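Local structure of hydrogenase maturation factor (Thermoanaerobacter tengcongensis, 3VTH) at residues R169-P174 against Q182-F187; V29-Q34 against R177-Q182. The protein probably transfers the carbamoyl group of carbamoyl phosphate, at the cost of ATP, to the C-terminal cysteine of HypE during [NiFe]-hydrogenase maturation. All blocks are in the same frame, centred on the assembly; numbering follows the deposited sequence.

Contact 1. Residues R169-P174 against Q182-F187. With ZN (zinc ion), chain D.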
loop_
_atom_site.group_PDB
_atom_site.type_symbol
_atom_site.label_atom_id
_atom_site.label_comp_id
_atom_site.label_asym_id
_atom_site.label_seq_id
_atom_site.Cartn_x
_atom_site.Cartn_y
_atom_site.Cartn_z
ATOM N N ARG A 169 -35.468 -7.742 13.301
ATOM C CA ARG A 169 -35.663 -7.828 14.739
ATOM C C ARG A 169 -34.363 -7.588 15.481
ATOM O O ARG A 169 -34.311 -6.852 16.414
ATOM C CB ARG A 169 -36.292 -9.168 15.149
ATOM C CG ARG A 169 -37.779 -9.252 14.819
ATOM C CD ARG A 169 -38.564 -10.475 15.366
ATOM N NE ARG A 169 -37.764 -11.686 15.512
ATOM C CZ ARG A 169 -37.940 -12.823 14.834
ATOM N NH1 ARG A 169 -38.913 -12.960 13.953
ATOM N NH2 ARG A 169 -37.133 -13.836 15.057
ATOM N N GLU A 170 -33.298 -8.202 15.019
ATOM C CA GLU A 170 -31.974 -7.985 15.586
ATOM C C GLU A 170 -31.550 -6.524 15.456
ATOM O O GLU A 170 -31.045 -5.927 16.413
ATOM C CB GLU A 170 -30.938 -8.861 14.880
ATOM C CG GLU A 170 -31.061 -10.356 15.154
ATOM C CD GLU A 170 -29.990 -11.145 14.390
ATOM O OE1 GLU A 170 -29.681 -10.777 13.243
ATOM O OE2 GLU A 170 -29.448 -12.120 14.938
ATOM N N TYR A 171 -31.759 -5.968 14.263
ATOM C CA TYR A 171 -31.445 -4.569 13.949
ATOM C C TYR A 171 -32.153 -3.601 14.909
ATOM O O TYR A 171 -31.578 -2.583 15.314
ATOM C CB TYR A 171 -31.850 -4.268 12.501
ATOM C CG TYR A 171 -31.517 -2.872 12.013
ATOM C CD1 TYR A 171 -32.391 -1.794 12.230
ATOM C CD2 TYR A 171 -30.333 -2.626 11.326
ATOM C CE1 TYR A 171 -32.074 -0.507 11.759
ATOM C CE2 TYR A 171 -30.021 -1.350 10.854
ATOM C CZ TYR A 171 -30.884 -0.306 11.073
ATOM O OH TYR A 171 -30.541 0.951 10.614
ATOM N N HIS A 172 -33.398 -3.918 15.255
ATOM C CA HIS A 172 -34.200 -3.054 16.123
ATOM C C HIS A 172 -34.139 -3.410 17.615
ATOM O O HIS A 172 -34.836 -2.796 18.423
ATOM C CB HIS A 172 -35.666 -2.984 15.625
ATOM C CG HIS A 172 -35.816 -2.237 14.335
ATOM N ND1 HIS A 172 -35.981 -2.870 13.123
ATOM C CD2 HIS A 172 -35.777 -0.912 14.062
ATOM C CE1 HIS A 172 -36.054 -1.968 12.160
ATOM N NE2 HIS A 172 -35.931 -0.771 12.703
ATOM N N ASP A 173 -33.313 -4.390 17.974
ATOM C CA ASP A 173 -33.207 -4.876 19.358
ATOM C C ASP A 173 -31.964 -4.306 20.059
ATOM O O ASP A 173 -30.840 -4.727 19.753
ATOM C CB ASP A 173 -33.159 -6.417 19.356
ATOM C CG ASP A 173 -33.047 -7.022 20.758
ATOM O OD1 ASP A 173 -33.109 -6.284 21.764
ATOM O OD2 ASP A 173 -32.880 -8.260 20.842
ATOM N N PRO A 174 -32.160 -3.369 21.019
ATOM C CA PRO A 174 -31.027 -2.689 21.676
ATOM C C PRO A 174 -30.091 -3.627 22.439
ATOM O O PRO A 174 -28.931 -3.278 22.647
ATOM C CB PRO A 174 -31.694 -1.698 22.648
ATOM C CG PRO A 174 -33.134 -1.667 22.276
ATOM C CD PRO A 174 -33.451 -2.981 21.615
ATOM N N GLN A 182 -25.721 -1.693 10.015
ATOM C CA GLN A 182 -26.117 -1.414 8.630
ATOM C C GLN A 182 -25.994 -2.605 7.665
ATOM O O GLN A 182 -26.850 -2.760 6.809
ATOM C CB GLN A 182 -25.397 -0.174 8.068
ATOM C CG GLN A 182 -25.816 1.146 8.749
ATOM C CD GLN A 182 -27.322 1.357 8.716
ATOM O OE1 GLN A 182 -27.954 1.351 7.648
ATOM N NE2 GLN A 182 -27.907 1.533 9.891
ATOM N N PRO A 183 -24.946 -3.443 7.799
ATOM C CA PRO A 183 -24.848 -4.567 6.869
ATOM C C PRO A 183 -25.526 -5.888 7.301
ATOM O O PRO A 183 -25.332 -6.905 6.641
ATOM C CB PRO A 183 -23.348 -4.786 6.756
ATOM C CG PRO A 183 -22.798 -4.366 8.081
ATOM C CD PRO A 183 -23.737 -3.310 8.635
ATOM N N VAL A 184 -26.309 -5.880 8.375
ATOM C CA VAL A 184 -26.894 -7.130 8.904
ATOM C C VAL A 184 -27.661 -7.957 7.843
ATOM O O VAL A 184 -28.532 -7.444 7.123
ATOM C CB VAL A 184 -27.795 -6.873 10.155
ATOM C CG1 VAL A 184 -29.011 -6.018 9.803
ATOM C CG2 VAL A 184 -28.239 -8.193 10.796
ATOM N N ALA A 185 -27.320 -9.237 7.757
ATOM C CA ALA A 185 -27.967 -10.159 6.826
ATOM C C ALA A 185 -27.723 -11.575 7.305
ATOM O O ALA A 185 -26.960 -11.782 8.260
ATOM C CB ALA A 185 -27.406 -9.968 5.404
ATOM N N CYS A 186 -28.341 -12.544 6.624
ATOM C CA CYS A 186 -28.254 -13.950 7.015
ATOM C C CYS A 186 -28.432 -14.845 5.791
ATOM O O CYS A 186 -28.510 -14.345 4.669
ATOM C CB CYS A 186 -29.325 -14.268 8.068
ATOM S SG CYS A 186 -31.038 -14.338 7.421
ATOM N N PHE A 187 -28.497 -16.158 6.003
ATOM C CA PHE A 187 -28.740 -17.109 4.901
ATOM C C PHE A 187 -29.971 -16.739 4.068
ATOM O O PHE A 187 -29.968 -16.872 2.841
ATOM C CB PHE A 187 -28.904 -18.548 5.427
ATOM C CG PHE A 187 -27.601 -19.286 5.607
ATOM C CD1 PHE A 187 -26.821 -19.628 4.504
ATOM C CD2 PHE A 187 -27.151 -19.637 6.877
ATOM C CE1 PHE A 187 -25.615 -20.314 4.661
ATOM C CE2 PHE A 187 -25.935 -20.322 7.041
ATOM C CZ PHE A 187 -25.179 -20.665 5.937
HETATM ZN ZN ZN D . -31.795 -12.160 7.408
HETATM O O HOH W 1 -30.434 1.839 7.271
#

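Contact 2. Residues V29-Q34 against R177-Q182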
loop_
_atom_site.group_PDB
_atom_site.type_symbol
_atom_site.label_atom_id
_atom_site.label_comp_id
_atom_site.label_asym_id
_atom_site.label_seq_id
_atom_site.Cartn_x
_atom_site.Cartn_y
_atom_site.Cartn_z
ATOM N N VAL A 29 -23.611 5.096 20.628
ATOM C CA VAL A 29 -24.089 6.338 21.258
ATOM C C VAL A 29 -25.453 6.119 21.886
ATOM O O VAL A 29 -25.703 6.565 23.003
ATOM C CB VAL A 29 -24.087 7.514 20.239
ATOM C CG1 VAL A 29 -24.971 8.692 20.692
ATOM C CG2 VAL A 29 -22.635 7.975 20.000
ATOM N N PHE A 30 -26.327 5.413 21.176
ATOM C CA PHE A 30 -27.648 5.120 21.712
ATOM C C PHE A 30 -27.534 4.445 23.076
ATOM O O PHE A 30 -28.223 4.812 24.038
ATOM C CB PHE A 30 -28.441 4.225 20.749
ATOM C CG PHE A 30 -29.802 3.849 21.268
ATOM C CD1 PHE A 30 -29.968 2.718 22.061
ATOM C CD2 PHE A 30 -30.922 4.624 20.956
ATOM C CE1 PHE A 30 -31.247 2.359 22.558
ATOM C CE2 PHE A 30 -32.203 4.281 21.444
ATOM C CZ PHE A 30 -32.368 3.152 22.242
ATOM N N ASN A 31 -26.661 3.452 23.136
ATOM C CA ASN A 31 -26.560 2.631 24.330
ATOM C C ASN A 31 -25.949 3.392 25.507
ATOM O O ASN A 31 -26.446 3.278 26.623
ATOM C CB ASN A 31 -25.839 1.308 24.031
ATOM C CG ASN A 31 -26.689 0.355 23.181
ATOM O OD1 ASN A 31 -26.260 -0.106 22.114
ATOM N ND2 ASN A 31 -27.900 0.061 23.648
ATOM N N ILE A 32 -24.916 4.196 25.269
ATOM C CA ILE A 32 -24.356 4.976 26.373
ATOM C C ILE A 32 -25.268 6.166 26.753
ATOM O O ILE A 32 -25.364 6.535 27.930
ATOM C CB ILE A 32 -22.862 5.368 26.156
ATOM C CG1 ILE A 32 -22.670 6.212 24.897
ATOM C CG2 ILE A 32 -21.983 4.097 26.052
ATOM C CD1 ILE A 32 -21.345 6.976 24.878
ATOM N N ALA A 33 -26.003 6.713 25.784
ATOM C CA ALA A 33 -26.992 7.757 26.108
ATOM C C ALA A 33 -28.074 7.208 27.051
ATOM O O ALA A 33 -28.471 7.879 28.010
ATOM C CB ALA A 33 -27.623 8.324 24.853
ATOM N N GLN A 34 -28.540 5.986 26.788
ATOM C CA GLN A 34 -29.519 5.337 27.678
ATOM C C GLN A 34 -28.914 5.067 29.059
ATOM O O GLN A 34 -29.564 5.256 30.088
ATOM C CB GLN A 34 -30.047 4.035 27.068
ATOM C CG GLN A 34 -30.630 4.186 25.680
ATOM C CD GLN A 34 -32.142 4.175 25.655
ATOM O OE1 GLN A 34 -32.772 3.170 26.001
ATOM N NE2 GLN A 34 -32.737 5.270 25.201
ATOM N N ARG A 177 -26.214 -7.498 19.606
ATOM C CA ARG A 177 -24.969 -6.851 19.212
ATOM C C ARG A 177 -25.037 -6.308 17.788
ATOM O O ARG A 177 -24.213 -5.466 17.406
ATOM C CB ARG A 177 -23.746 -7.743 19.450
ATOM C CG ARG A 177 -23.513 -8.810 18.412
ATOM C CD ARG A 177 -22.251 -9.594 18.755
ATOM N NE ARG A 177 -21.834 -10.401 17.620
ATOM C CZ ARG A 177 -21.021 -9.975 16.659
ATOM N NH1 ARG A 177 -20.517 -8.748 16.699
ATOM N NH2 ARG A 177 -20.700 -10.781 15.669
ATOM N N ARG A 178 -26.044 -6.753 17.027
ATOM C CA ARG A 178 -26.294 -6.203 15.684
ATOM C C ARG A 178 -27.383 -5.117 15.652
ATOM O O ARG A 178 -27.920 -4.808 14.581
ATOM C CB ARG A 178 -26.620 -7.318 14.676
ATOM C CG ARG A 178 -25.401 -8.109 14.265
ATOM C CD ARG A 178 -25.753 -9.224 13.282
ATOM N NE ARG A 178 -24.542 -9.926 12.864
ATOM C CZ ARG A 178 -24.020 -10.960 13.518
ATOM N NH1 ARG A 178 -24.607 -11.425 14.627
ATOM N NH2 ARG A 178 -22.907 -11.520 13.062
ATOM N N PHE A 179 -27.691 -4.544 16.815
ATOM C CA PHE A 179 -28.546 -3.352 16.906
ATOM C C PHE A 179 -28.038 -2.269 15.952
ATOM O O PHE A 179 -26.875 -1.857 16.031
ATOM C CB PHE A 179 -28.537 -2.832 18.347
ATOM C CG PHE A 179 -29.445 -1.658 18.595
ATOM C CD1 PHE A 179 -28.922 -0.457 19.067
ATOM C CD2 PHE A 179 -30.824 -1.760 18.405
ATOM C CE1 PHE A 179 -29.763 0.640 19.334
ATOM C CE2 PHE A 179 -31.677 -0.677 18.669
ATOM C CZ PHE A 179 -31.140 0.524 19.127
ATOM N N HIS A 180 -28.904 -1.837 15.036
ATOM C CA HIS A 180 -28.539 -0.850 14.009
ATOM C C HIS A 180 -27.238 -1.144 13.256
ATOM O O HIS A 180 -26.472 -0.224 12.918
ATOM C CB HIS A 180 -28.541 0.564 14.605
ATOM C CG HIS A 180 -29.908 1.166 14.679
ATOM N ND1 HIS A 180 -30.284 2.251 13.916
ATOM C CD2 HIS A 180 -31.008 0.802 15.386
ATOM C CE1 HIS A 180 -31.543 2.556 14.180
ATOM N NE2 HIS A 180 -32.007 1.690 15.067
ATOM N N ALA A 181 -26.990 -2.426 12.988
ATOM C CA ALA A 181 -25.862 -2.823 12.161
ATOM C C ALA A 181 -26.264 -2.699 10.701
ATOM O O ALA A 181 -27.050 -3.501 10.203
ATOM C CB ALA A 181 -25.412 -4.262 12.486
ATOM N N GLN A 182 -25.721 -1.693 10.015
ATOM C CA GLN A 182 -26.117 -1.414 8.630
ATOM C C GLN A 182 -25.994 -2.605 7.665
ATOM O O GLN A 182 -26.850 -2.760 6.809
ATOM C CB GLN A 182 -25.397 -0.174 8.068
ATOM C CG GLN A 182 -25.816 1.146 8.749
ATOM C CD GLN A 182 -27.322 1.357 8.716
ATOM O OE1 GLN A 182 -27.954 1.351 7.648
ATOM N NE2 GLN A 182 -27.907 1.533 9.891
#

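Contact 1. Residues R169-P174 against Q182-F187
The phenol oxygen of Tyr-171 receives a hydrogen bond from the side-chain amide of Gln-182, NE2 to OH 2.8 Å, bent to 145° at the hydrogen. The amide plane stands steeply to the ring, 79° away, and NE2 lies at the ring's edge near its plane. CB of Gln-182 points away from 169-174, but a fold at chi2 (-54°) brings the amide back to the tyrosine. The other end of the Gln-182 amide is held too: OE1 accepts a water hydrogen at 2.6 Å and is also bonded by the backbone N of Arg-153. Glutamine suits the place because its amide donates and accepts at once.

The one apolar touch is CG1 of Val-184 against the ring edge of Tyr-171 at CD2 (3.9 Å). CG2 merely touches a charged group, 3.8 Å from OE1 of Glu-170, whose carboxylate is salt-bridged to Arg-128. Two methyls let one small residue meet both.

Cys-186, without touching 169-174, binds zinc through SG, its thiolate being a good zinc ligand; Cys-164, Cys-167 and Cys-189 complete the site. The contact ties the C-terminal end of helix 165-171 to the loop leading to strand 193-196, with Arg-26 of helix 25-35 beside Gln-182.

Contact 2. Residues V29-Q34 against R177-Q182
The rings of Phe-30 and Phe-179 lean on each other obliquely, their centroids 5.0 Å apart and their planes at 55°. Phe-179 presents its far end: CZ stands over one face of Phe-30, displaced toward the rim, while CE1 comes to 3.4 Å from CD1 of Phe-30. The opposite face of Phe-30 carries CG of Gln-34, one helical turn on, so the ring lies between the aliphatic part of Gln-34 and the ring of Phe-179. With CG anti to the backbone N (chi1 178°), Phe-30 extends from helix 25-35 toward the loop; Phe-179 reaches out to meet it, and the two side chains cross at about a right angle.

Phenylalanine fits both places because each offers a broad, flat apolar surface and no polar end that would need a partner. Replacing Phe-30 with an alanine removes the ring that CZ and CE1 of Phe-179 rest against, and a gap would probably open on that side of Phe-179, with the tie between finger and helix weakened.

Phe-93 of strand 93-95 also touches Phe-30, continuing the apolar patch toward the sheet. This is an interdomain contact: a helix packed on the sheet of the alpha/beta acylphosphatase domain meets a loop of the second zinc finger.

Contacts 1 and 2 lie 11 Å apart between centres and share Gln-182, so a single loop, 177-187, faces helix 165-171 in one and helix 25-35 in the other. They also touch directly: the backbone O of Tyr-171 is 2.8 Å from N of His-180, a probable hydrogen bond, and CD2 of Phe-179 packs 3.3 Å from N of Pro-174. Contact 1 lies within the finger, whereas contact 2 joins it to the acylphosphatase domain. Between nearest side-chain atoms, Arg-26, a predicted active-site residue, is about 3 Å from Gln-182 and about 6 Å from Phe-30. A phosphate ion, perhaps from the crystallisation liquor but possibly marking the pocket, lies about 5 Å from the Gln-182 side chain, nearest atoms.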